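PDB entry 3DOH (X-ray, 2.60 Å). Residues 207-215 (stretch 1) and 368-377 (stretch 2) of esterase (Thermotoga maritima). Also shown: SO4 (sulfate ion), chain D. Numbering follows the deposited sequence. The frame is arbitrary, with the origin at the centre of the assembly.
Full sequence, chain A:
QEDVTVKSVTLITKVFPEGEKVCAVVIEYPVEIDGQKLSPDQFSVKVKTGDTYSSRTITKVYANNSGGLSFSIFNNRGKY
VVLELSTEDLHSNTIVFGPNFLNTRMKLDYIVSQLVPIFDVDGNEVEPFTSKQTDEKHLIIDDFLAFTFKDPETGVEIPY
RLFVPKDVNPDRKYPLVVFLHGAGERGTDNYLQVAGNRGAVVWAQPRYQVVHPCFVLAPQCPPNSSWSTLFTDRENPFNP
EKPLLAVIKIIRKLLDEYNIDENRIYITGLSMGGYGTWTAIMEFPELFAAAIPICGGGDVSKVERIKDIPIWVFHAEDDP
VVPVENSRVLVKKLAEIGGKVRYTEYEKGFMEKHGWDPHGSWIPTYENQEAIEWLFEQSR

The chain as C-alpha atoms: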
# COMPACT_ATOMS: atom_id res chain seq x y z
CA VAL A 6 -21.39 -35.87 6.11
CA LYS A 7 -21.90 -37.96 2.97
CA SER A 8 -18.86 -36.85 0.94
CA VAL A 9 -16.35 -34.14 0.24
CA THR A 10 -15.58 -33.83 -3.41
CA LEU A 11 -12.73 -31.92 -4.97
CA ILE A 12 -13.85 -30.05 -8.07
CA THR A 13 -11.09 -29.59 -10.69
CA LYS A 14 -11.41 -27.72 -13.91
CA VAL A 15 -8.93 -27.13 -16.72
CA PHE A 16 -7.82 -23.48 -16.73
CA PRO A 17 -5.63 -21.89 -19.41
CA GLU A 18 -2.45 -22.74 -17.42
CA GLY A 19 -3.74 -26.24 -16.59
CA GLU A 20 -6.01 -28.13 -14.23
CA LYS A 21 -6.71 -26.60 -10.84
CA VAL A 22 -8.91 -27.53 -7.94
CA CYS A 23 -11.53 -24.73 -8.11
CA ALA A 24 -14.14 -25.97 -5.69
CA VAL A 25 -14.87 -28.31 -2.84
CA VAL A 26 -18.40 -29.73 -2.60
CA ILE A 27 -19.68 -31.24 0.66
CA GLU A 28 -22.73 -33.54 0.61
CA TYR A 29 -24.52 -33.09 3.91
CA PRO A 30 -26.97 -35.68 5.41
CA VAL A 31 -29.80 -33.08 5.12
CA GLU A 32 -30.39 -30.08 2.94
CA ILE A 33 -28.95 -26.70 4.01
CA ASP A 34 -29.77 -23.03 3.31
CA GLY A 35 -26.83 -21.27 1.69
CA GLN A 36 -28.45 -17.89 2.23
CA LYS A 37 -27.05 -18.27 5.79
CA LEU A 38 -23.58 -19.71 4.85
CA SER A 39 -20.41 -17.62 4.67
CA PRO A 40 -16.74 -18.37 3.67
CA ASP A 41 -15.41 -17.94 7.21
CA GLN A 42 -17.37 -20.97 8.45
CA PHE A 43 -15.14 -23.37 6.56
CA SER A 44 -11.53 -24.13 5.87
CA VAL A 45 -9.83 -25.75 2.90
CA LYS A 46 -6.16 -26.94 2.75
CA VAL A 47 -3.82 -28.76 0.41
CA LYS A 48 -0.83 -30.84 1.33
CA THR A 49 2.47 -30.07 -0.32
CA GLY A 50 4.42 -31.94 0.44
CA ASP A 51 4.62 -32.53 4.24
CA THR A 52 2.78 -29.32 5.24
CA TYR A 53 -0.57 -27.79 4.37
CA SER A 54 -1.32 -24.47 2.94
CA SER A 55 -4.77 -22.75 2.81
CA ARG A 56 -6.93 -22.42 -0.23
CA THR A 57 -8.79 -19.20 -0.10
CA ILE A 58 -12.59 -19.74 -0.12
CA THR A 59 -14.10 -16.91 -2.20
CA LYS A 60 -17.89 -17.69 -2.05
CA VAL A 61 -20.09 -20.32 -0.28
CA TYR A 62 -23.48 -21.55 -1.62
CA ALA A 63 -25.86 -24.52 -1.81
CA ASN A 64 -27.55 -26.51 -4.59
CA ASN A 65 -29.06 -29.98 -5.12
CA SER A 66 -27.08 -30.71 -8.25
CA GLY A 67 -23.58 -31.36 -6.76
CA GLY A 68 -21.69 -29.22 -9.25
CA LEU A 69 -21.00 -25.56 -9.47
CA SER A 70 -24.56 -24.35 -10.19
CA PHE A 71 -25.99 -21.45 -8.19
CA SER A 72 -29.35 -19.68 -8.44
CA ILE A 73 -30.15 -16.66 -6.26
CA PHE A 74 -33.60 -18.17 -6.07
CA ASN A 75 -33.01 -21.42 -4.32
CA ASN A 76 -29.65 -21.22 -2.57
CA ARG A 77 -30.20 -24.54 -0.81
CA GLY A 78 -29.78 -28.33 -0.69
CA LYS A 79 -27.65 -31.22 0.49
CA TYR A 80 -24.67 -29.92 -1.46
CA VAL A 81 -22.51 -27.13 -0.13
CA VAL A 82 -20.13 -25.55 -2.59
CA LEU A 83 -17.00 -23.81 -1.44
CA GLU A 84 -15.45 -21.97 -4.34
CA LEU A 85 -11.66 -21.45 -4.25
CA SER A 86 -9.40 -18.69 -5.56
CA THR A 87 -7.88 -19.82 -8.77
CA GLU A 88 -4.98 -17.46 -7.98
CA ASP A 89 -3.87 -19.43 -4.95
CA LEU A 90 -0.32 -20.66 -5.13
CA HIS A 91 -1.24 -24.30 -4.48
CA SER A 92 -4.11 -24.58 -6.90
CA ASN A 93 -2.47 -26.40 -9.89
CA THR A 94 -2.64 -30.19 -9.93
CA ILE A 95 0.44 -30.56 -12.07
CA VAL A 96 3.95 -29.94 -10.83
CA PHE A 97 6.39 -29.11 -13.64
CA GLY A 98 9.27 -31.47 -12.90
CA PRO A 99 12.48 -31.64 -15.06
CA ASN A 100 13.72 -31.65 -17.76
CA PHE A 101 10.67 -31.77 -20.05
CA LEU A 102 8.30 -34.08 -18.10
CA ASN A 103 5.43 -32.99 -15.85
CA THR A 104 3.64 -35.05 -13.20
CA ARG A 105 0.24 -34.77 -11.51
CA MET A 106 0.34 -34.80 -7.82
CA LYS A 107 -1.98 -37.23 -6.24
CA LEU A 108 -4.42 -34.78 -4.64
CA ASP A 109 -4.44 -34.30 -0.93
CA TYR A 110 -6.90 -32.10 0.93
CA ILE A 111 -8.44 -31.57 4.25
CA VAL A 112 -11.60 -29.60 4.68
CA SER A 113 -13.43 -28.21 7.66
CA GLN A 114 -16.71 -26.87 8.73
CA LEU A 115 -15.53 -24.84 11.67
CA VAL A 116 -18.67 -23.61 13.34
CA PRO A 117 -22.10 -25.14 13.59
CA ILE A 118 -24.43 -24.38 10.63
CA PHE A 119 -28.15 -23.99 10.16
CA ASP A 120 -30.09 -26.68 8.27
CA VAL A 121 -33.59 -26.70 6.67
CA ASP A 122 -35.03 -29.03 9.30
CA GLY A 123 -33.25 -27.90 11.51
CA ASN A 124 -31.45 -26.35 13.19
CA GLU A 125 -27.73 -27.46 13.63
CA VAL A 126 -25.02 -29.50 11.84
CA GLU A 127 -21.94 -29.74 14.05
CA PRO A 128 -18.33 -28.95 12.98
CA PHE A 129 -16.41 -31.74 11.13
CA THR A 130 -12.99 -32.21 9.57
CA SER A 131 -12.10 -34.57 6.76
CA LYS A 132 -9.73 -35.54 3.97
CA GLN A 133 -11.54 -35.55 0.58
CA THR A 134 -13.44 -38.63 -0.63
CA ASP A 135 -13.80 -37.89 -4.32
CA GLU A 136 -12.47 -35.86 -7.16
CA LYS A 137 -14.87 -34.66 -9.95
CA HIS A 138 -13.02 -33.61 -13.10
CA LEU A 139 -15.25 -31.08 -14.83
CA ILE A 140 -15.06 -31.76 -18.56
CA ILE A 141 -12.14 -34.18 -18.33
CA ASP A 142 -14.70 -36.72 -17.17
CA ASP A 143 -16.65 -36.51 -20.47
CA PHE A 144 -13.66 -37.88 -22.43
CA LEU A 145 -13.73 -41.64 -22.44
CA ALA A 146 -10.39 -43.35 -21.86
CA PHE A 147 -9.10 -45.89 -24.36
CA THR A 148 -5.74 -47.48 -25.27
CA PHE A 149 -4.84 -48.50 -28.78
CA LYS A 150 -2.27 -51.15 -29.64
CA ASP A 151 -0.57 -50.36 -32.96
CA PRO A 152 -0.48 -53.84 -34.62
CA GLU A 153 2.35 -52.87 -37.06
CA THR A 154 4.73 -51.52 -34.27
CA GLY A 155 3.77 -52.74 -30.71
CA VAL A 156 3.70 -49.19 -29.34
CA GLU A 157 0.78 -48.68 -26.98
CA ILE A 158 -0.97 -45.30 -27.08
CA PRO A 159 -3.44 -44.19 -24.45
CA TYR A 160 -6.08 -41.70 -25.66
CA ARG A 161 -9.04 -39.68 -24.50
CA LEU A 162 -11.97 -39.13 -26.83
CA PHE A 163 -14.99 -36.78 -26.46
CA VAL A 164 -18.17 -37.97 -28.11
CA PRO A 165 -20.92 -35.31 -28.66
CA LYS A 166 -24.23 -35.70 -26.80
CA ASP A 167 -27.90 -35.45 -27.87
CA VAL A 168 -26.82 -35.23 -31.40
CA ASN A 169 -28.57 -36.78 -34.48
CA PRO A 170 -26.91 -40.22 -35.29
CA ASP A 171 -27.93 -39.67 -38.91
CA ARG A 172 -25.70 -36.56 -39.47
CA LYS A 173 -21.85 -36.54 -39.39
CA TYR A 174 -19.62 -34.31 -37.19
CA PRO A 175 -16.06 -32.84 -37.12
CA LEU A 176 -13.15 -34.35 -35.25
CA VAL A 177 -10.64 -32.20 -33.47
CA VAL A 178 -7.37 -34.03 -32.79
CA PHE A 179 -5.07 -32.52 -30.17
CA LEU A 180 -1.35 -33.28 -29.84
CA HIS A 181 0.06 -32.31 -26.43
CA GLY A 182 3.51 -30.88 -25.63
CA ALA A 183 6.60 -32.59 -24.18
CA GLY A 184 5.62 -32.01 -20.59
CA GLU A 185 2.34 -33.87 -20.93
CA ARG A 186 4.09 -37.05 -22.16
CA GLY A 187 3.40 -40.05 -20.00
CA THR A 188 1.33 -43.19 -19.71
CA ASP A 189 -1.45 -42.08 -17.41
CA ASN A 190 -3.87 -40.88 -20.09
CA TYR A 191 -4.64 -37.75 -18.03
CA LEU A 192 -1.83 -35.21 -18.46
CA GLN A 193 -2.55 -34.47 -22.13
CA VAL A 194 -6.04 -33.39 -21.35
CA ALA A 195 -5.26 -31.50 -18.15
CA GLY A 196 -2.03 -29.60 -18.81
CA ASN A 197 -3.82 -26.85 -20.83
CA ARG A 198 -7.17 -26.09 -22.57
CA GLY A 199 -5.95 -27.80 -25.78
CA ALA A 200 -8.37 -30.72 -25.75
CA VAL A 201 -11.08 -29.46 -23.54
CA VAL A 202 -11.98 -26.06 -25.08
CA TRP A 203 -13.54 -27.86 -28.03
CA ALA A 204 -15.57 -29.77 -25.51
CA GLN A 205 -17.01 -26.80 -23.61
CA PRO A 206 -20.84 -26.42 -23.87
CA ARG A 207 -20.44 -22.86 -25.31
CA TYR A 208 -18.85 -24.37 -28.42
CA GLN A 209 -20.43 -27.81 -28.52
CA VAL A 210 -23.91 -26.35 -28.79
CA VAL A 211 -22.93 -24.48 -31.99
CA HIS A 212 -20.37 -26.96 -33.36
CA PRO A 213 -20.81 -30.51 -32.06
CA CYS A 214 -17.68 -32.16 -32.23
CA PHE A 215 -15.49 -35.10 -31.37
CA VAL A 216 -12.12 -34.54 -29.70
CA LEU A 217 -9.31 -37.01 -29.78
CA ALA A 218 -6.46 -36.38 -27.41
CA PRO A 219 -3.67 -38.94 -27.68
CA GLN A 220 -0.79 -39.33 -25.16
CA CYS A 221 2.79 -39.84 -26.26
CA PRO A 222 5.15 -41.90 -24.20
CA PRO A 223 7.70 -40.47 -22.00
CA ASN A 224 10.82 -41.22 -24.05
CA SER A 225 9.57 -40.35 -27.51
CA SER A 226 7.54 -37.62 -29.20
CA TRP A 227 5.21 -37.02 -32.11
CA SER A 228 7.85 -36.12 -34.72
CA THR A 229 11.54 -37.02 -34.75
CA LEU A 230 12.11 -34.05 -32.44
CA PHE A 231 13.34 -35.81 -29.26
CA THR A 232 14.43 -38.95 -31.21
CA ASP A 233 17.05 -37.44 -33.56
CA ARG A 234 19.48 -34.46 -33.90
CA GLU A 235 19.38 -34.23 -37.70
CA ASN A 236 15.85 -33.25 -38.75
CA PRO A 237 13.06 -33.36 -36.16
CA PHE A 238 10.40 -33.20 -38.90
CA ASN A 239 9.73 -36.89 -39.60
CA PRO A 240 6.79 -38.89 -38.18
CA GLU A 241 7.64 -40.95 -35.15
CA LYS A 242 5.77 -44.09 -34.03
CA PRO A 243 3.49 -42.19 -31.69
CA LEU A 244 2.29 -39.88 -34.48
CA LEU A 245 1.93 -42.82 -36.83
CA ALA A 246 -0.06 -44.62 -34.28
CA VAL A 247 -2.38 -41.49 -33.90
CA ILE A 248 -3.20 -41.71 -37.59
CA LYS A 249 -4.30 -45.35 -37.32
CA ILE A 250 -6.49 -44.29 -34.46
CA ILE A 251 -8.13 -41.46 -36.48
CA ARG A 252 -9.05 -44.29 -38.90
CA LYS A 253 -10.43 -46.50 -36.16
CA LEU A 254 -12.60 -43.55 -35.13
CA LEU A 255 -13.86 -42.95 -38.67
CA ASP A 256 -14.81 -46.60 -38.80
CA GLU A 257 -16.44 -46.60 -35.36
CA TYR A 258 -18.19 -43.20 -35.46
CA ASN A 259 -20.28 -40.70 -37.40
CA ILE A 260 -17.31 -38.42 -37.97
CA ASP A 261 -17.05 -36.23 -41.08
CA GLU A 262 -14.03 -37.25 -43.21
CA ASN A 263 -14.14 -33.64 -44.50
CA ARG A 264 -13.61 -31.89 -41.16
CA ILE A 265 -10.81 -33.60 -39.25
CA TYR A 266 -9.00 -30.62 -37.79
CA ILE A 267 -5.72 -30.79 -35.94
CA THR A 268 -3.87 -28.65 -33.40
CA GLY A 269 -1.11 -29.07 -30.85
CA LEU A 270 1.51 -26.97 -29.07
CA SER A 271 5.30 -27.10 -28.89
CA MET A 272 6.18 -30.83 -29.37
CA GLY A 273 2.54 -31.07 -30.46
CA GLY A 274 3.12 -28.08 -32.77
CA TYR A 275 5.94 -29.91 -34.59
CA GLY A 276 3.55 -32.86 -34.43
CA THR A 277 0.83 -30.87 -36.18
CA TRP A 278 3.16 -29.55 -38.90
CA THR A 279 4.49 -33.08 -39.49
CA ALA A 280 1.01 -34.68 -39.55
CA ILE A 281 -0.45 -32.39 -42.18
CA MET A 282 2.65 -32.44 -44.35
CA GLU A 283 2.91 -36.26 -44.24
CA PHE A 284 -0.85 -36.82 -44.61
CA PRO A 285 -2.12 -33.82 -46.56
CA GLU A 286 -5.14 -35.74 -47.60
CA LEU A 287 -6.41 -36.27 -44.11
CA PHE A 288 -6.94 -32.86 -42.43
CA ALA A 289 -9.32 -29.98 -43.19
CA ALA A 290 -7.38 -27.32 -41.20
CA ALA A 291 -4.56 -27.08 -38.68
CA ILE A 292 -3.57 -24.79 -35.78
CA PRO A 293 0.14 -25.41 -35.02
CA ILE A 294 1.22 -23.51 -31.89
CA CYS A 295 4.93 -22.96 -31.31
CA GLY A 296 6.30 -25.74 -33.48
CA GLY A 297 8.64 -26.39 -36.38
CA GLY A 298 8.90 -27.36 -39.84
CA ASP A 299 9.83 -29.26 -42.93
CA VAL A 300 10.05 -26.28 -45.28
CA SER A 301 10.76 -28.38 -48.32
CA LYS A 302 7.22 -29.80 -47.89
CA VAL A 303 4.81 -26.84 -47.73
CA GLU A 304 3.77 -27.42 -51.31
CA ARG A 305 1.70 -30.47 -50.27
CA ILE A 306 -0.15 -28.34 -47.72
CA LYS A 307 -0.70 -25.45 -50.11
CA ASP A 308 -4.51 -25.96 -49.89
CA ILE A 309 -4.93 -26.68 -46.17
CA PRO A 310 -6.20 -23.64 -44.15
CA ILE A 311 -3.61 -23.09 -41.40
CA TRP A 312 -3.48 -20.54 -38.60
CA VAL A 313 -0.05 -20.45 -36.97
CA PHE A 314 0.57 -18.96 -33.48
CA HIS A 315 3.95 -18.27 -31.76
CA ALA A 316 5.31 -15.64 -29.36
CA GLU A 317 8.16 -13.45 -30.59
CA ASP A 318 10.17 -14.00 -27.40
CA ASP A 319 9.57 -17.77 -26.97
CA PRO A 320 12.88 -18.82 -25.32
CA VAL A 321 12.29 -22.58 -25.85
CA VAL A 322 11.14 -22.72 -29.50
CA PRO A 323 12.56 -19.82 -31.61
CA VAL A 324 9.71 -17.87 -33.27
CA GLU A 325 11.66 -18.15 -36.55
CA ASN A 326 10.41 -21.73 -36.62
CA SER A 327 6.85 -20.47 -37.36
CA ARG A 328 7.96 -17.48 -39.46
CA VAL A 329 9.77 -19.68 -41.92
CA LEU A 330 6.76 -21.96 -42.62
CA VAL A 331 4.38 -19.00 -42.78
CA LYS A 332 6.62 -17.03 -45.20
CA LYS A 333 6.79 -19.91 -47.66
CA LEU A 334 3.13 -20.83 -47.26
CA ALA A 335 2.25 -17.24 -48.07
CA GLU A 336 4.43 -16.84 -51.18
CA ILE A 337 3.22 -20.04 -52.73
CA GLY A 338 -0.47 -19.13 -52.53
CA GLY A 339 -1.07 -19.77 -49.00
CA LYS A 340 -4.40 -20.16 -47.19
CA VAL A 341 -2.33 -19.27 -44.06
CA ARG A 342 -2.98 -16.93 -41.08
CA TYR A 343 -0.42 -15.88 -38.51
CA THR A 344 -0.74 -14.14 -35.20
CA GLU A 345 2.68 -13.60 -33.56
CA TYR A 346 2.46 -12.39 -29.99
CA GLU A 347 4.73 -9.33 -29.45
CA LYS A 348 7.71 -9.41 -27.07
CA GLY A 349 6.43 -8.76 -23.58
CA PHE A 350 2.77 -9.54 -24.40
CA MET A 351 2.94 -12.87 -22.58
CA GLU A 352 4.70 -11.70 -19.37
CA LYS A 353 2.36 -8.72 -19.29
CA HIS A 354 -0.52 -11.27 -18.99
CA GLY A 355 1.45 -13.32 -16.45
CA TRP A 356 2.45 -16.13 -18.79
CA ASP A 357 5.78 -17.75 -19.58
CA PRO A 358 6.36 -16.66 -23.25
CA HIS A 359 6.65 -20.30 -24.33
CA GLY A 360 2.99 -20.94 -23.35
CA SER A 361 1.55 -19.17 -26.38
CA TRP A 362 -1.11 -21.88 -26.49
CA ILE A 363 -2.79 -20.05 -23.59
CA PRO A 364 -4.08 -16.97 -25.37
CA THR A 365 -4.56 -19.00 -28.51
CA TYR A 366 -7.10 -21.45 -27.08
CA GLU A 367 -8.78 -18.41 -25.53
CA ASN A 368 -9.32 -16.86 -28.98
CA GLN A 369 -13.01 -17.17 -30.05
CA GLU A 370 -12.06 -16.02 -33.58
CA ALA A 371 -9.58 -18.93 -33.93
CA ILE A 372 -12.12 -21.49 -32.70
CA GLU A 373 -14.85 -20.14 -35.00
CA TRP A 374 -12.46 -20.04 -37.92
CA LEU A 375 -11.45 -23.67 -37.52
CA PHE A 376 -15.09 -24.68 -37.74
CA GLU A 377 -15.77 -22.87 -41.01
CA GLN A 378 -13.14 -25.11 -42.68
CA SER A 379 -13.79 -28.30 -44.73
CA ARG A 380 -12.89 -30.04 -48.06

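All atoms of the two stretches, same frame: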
# COMPACT_ATOMS: atom_id res chain seq x y z
N ARG A 207 -20.33 -24.07 -24.43
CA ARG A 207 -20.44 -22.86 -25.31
C ARG A 207 -20.14 -23.13 -26.79
O ARG A 207 -20.73 -22.51 -27.68
CB ARG A 207 -19.58 -21.69 -24.79
CG ARG A 207 -18.06 -21.97 -24.72
CD ARG A 207 -17.27 -20.79 -24.17
NE ARG A 207 -17.97 -20.28 -23.02
CZ ARG A 207 -17.73 -20.69 -21.78
NH1 ARG A 207 -16.78 -21.60 -21.57
NH2 ARG A 207 -18.44 -20.18 -20.75
N TYR A 208 -19.20 -24.06 -27.05
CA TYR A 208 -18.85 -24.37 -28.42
C TYR A 208 -19.61 -25.56 -28.93
O TYR A 208 -20.08 -25.57 -30.08
CB TYR A 208 -17.33 -24.55 -28.59
CG TYR A 208 -16.58 -23.34 -28.20
CD1 TYR A 208 -16.81 -22.10 -28.85
CD2 TYR A 208 -15.68 -23.38 -27.14
CE1 TYR A 208 -16.13 -20.96 -28.48
CE2 TYR A 208 -14.97 -22.22 -26.76
CZ TYR A 208 -15.22 -21.02 -27.44
OH TYR A 208 -14.57 -19.89 -27.05
N GLN A 209 -19.75 -26.58 -28.10
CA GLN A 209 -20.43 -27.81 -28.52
C GLN A 209 -21.82 -27.59 -29.09
O GLN A 209 -22.23 -28.22 -30.03
CB GLN A 209 -20.54 -28.77 -27.36
CG GLN A 209 -19.25 -29.46 -27.14
CD GLN A 209 -18.95 -30.39 -28.28
OE1 GLN A 209 -19.86 -30.98 -28.88
NE2 GLN A 209 -17.65 -30.54 -28.59
N VAL A 210 -22.54 -26.66 -28.47
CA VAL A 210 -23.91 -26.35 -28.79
C VAL A 210 -24.03 -25.63 -30.13
O VAL A 210 -25.11 -25.63 -30.76
CB VAL A 210 -24.48 -25.48 -27.65
CG1 VAL A 210 -24.35 -23.96 -27.97
CG2 VAL A 210 -25.85 -25.89 -27.35
N VAL A 211 -22.94 -25.02 -30.61
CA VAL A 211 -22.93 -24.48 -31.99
C VAL A 211 -22.13 -25.32 -33.00
O VAL A 211 -22.40 -25.25 -34.19
CB VAL A 211 -22.59 -22.95 -32.07
CG1 VAL A 211 -23.55 -22.18 -31.21
CG2 VAL A 211 -21.22 -22.67 -31.59
N HIS A 212 -21.17 -26.09 -32.50
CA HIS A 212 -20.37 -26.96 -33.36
C HIS A 212 -20.03 -28.27 -32.65
O HIS A 212 -18.89 -28.50 -32.26
CB HIS A 212 -19.09 -26.25 -33.80
CG HIS A 212 -19.30 -24.84 -34.24
ND1 HIS A 212 -19.06 -23.76 -33.43
CD2 HIS A 212 -19.72 -24.33 -35.42
CE1 HIS A 212 -19.33 -22.64 -34.08
NE2 HIS A 212 -19.73 -22.96 -35.30
N PRO A 213 -21.04 -29.12 -32.49
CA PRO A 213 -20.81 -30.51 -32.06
C PRO A 213 -19.81 -31.22 -32.97
O PRO A 213 -19.66 -30.85 -34.13
CB PRO A 213 -22.19 -31.15 -32.21
CG PRO A 213 -22.85 -30.35 -33.28
CD PRO A 213 -22.36 -28.94 -33.11
N CYS A 214 -19.13 -32.22 -32.43
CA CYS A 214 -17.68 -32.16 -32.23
C CYS A 214 -17.18 -33.37 -31.45
O CYS A 214 -17.56 -33.58 -30.30
CB CYS A 214 -17.30 -30.86 -31.51
SG CYS A 214 -15.52 -30.61 -31.31
N PHE A 215 -16.32 -34.15 -32.08
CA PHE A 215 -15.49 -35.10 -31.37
C PHE A 215 -14.11 -34.49 -31.12
O PHE A 215 -13.60 -33.67 -31.91
CB PHE A 215 -15.27 -36.34 -32.22
CG PHE A 215 -16.51 -37.19 -32.43
CD1 PHE A 215 -17.42 -36.89 -33.43
CD2 PHE A 215 -16.70 -38.35 -31.69
CE1 PHE A 215 -18.55 -37.69 -33.65
CE2 PHE A 215 -17.83 -39.18 -31.91
CZ PHE A 215 -18.74 -38.85 -32.88
N ASN A 368 -8.90 -17.71 -27.88
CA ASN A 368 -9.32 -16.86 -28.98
C ASN A 368 -10.57 -17.38 -29.72
O ASN A 368 -10.50 -18.36 -30.51
CB ASN A 368 -8.13 -16.76 -29.92
CG ASN A 368 -8.32 -15.75 -31.04
OD1 ASN A 368 -9.43 -15.52 -31.54
ND2 ASN A 368 -7.19 -15.17 -31.48
N GLN A 369 -11.72 -16.74 -29.48
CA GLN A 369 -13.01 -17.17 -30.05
C GLN A 369 -12.96 -17.12 -31.59
O GLN A 369 -13.59 -17.93 -32.25
CB GLN A 369 -14.23 -16.39 -29.45
CG GLN A 369 -15.56 -16.59 -30.28
CD GLN A 369 -16.88 -16.17 -29.57
OE1 GLN A 369 -16.91 -15.21 -28.79
NE2 GLN A 369 -17.99 -16.88 -29.89
N GLU A 370 -12.20 -16.18 -32.14
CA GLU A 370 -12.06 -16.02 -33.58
C GLU A 370 -11.42 -17.29 -34.17
O GLU A 370 -11.91 -17.86 -35.16
CB GLU A 370 -11.18 -14.77 -33.88
CG GLU A 370 -11.77 -13.76 -34.88
CD GLU A 370 -10.76 -13.24 -35.99
OE1 GLU A 370 -9.76 -12.50 -35.69
OE2 GLU A 370 -11.00 -13.58 -37.20
N ALA A 371 -10.34 -17.73 -33.53
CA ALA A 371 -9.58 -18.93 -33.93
C ALA A 371 -10.44 -20.19 -33.92
O ALA A 371 -10.45 -20.96 -34.90
CB ALA A 371 -8.39 -19.11 -33.01
N ILE A 372 -11.15 -20.39 -32.81
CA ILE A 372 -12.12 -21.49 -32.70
C ILE A 372 -13.18 -21.45 -33.81
O ILE A 372 -13.40 -22.45 -34.52
CB ILE A 372 -12.76 -21.46 -31.30
CG1 ILE A 372 -11.72 -21.92 -30.29
CG2 ILE A 372 -14.03 -22.27 -31.27
CD1 ILE A 372 -11.96 -21.36 -28.94
N GLU A 373 -13.79 -20.28 -34.00
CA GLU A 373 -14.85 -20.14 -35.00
C GLU A 373 -14.29 -20.43 -36.37
O GLU A 373 -14.92 -21.18 -37.16
CB GLU A 373 -15.44 -18.73 -34.97
CG GLU A 373 -16.55 -18.55 -33.93
CD GLU A 373 -17.63 -19.63 -34.05
OE1 GLU A 373 -17.75 -20.45 -33.10
OE2 GLU A 373 -18.34 -19.69 -35.09
N TRP A 374 -13.10 -19.86 -36.65
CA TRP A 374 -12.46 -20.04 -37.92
C TRP A 374 -12.20 -21.51 -38.23
O TRP A 374 -12.35 -21.96 -39.36
CB TRP A 374 -11.15 -19.27 -37.92
CG TRP A 374 -10.28 -19.58 -39.13
CD1 TRP A 374 -10.33 -18.96 -40.36
CD2 TRP A 374 -9.24 -20.60 -39.24
NE1 TRP A 374 -9.37 -19.50 -41.19
CE2 TRP A 374 -8.70 -20.50 -40.54
CE3 TRP A 374 -8.70 -21.54 -38.36
CZ2 TRP A 374 -7.66 -21.34 -40.98
CZ3 TRP A 374 -7.65 -22.37 -38.81
CH2 TRP A 374 -7.16 -22.27 -40.11
N LEU A 375 -11.82 -22.29 -37.22
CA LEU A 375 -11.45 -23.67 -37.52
C LEU A 375 -12.70 -24.34 -38.03
O LEU A 375 -12.65 -25.05 -39.04
CB LEU A 375 -10.85 -24.38 -36.32
CG LEU A 375 -10.36 -25.83 -36.44
CD1 LEU A 375 -8.98 -25.89 -37.06
CD2 LEU A 375 -10.31 -26.39 -35.06
N PHE A 376 -13.82 -24.05 -37.37
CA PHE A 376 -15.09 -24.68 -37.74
C PHE A 376 -15.69 -24.28 -39.09
O PHE A 376 -16.52 -25.00 -39.63
CB PHE A 376 -16.14 -24.66 -36.61
CG PHE A 376 -15.80 -25.59 -35.51
CD1 PHE A 376 -15.75 -26.96 -35.74
CD2 PHE A 376 -15.46 -25.13 -34.25
CE1 PHE A 376 -15.40 -27.85 -34.73
CE2 PHE A 376 -15.10 -26.04 -33.24
CZ PHE A 376 -15.06 -27.40 -33.49
N GLU A 377 -15.28 -23.15 -39.66
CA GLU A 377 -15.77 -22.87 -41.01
C GLU A 377 -14.91 -23.56 -42.08
O GLU A 377 -15.12 -23.36 -43.28
CB GLU A 377 -16.01 -21.39 -41.26
CG GLU A 377 -15.06 -20.50 -40.47
CD GLU A 377 -15.58 -19.07 -40.28
OE1 GLU A 377 -14.94 -18.11 -40.78
OE2 GLU A 377 -16.62 -18.91 -39.61
S SO4 D . -16.88 -22.25 -17.79
O1 SO4 D . -15.96 -22.55 -18.93
O2 SO4 D . -17.73 -23.32 -17.31
O3 SO4 D . -17.72 -21.10 -18.16
O4 SO4 D . -16.06 -21.98 -16.61

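Stretch 2 is mostly one helix, residues 369 to 376. Stretch 1 leaves a helix that begins earlier in the chain and continues as a loop. Residues at least 161 positions apart in sequence meet here. Tyr208 lies nearest Ile372, with CA atoms 8.5 Å apart, and His212 lies nearest Phe376, with CA atoms 7.2 Å apart. Each partner is four residues further along, so one face of the helix follows stretch 1. The contact buries 384 Å², both sides summed.

No hydrogen bond crosses between the stretches. Bonds within each stretch hold it in shape. Tyr208 O accepts from His212 N at 2.7 Å and from Val211 N at 3.0 Å, which curls the chain between Tyr208 and His212. In stretch 2, Glu373 N donates to Gln369 O at 2.9 Å, a helical bond. Asn368 caps the helix, giving an acceptor to first-turn N-H groups that lack a helical carbonyl partner. Its OD1 accepts from Ala371 N at 3.1 Å and, weakly, from Glu370 N at 2.9 Å.

Aromatic contacts dominate the packing. The His212 and Phe376 rings are nearly parallel, at 4°, but slid apart, with centroids 4.9 Å from each other. The slide puts a CB over each ring face. His212 CB sits 3.7 Å from the Phe376 ring centroid, and Phe376 CB sits 4.0 Å from the His212 ring centroid. Both are CH-pi contacts, weakly polarised C-H groups resting on electron-rich faces. Ile372 CG2 makes another, 3.9 Å from the centroid of the Tyr208 ring.

Apolar contacts extend this surface. Ile372 CD1 lies 3.6 Å from Tyr208 CZ. Cys214 SG approaches the edge of the Phe376 ring, 3.9 Å from Phe376 CZ.

The end of Glu373 comes nearer to stretch 1, its carboxylate at the His212 ring edge without a bond. The charge of Arg207 is met away from the contact. Its NH1 donates to sulfate O1 at 2.9 Å and its NH2 to sulfate O3 at 2.8 Å. The positive guanidinium suits the anion, which probably came from the crystallisation liquor.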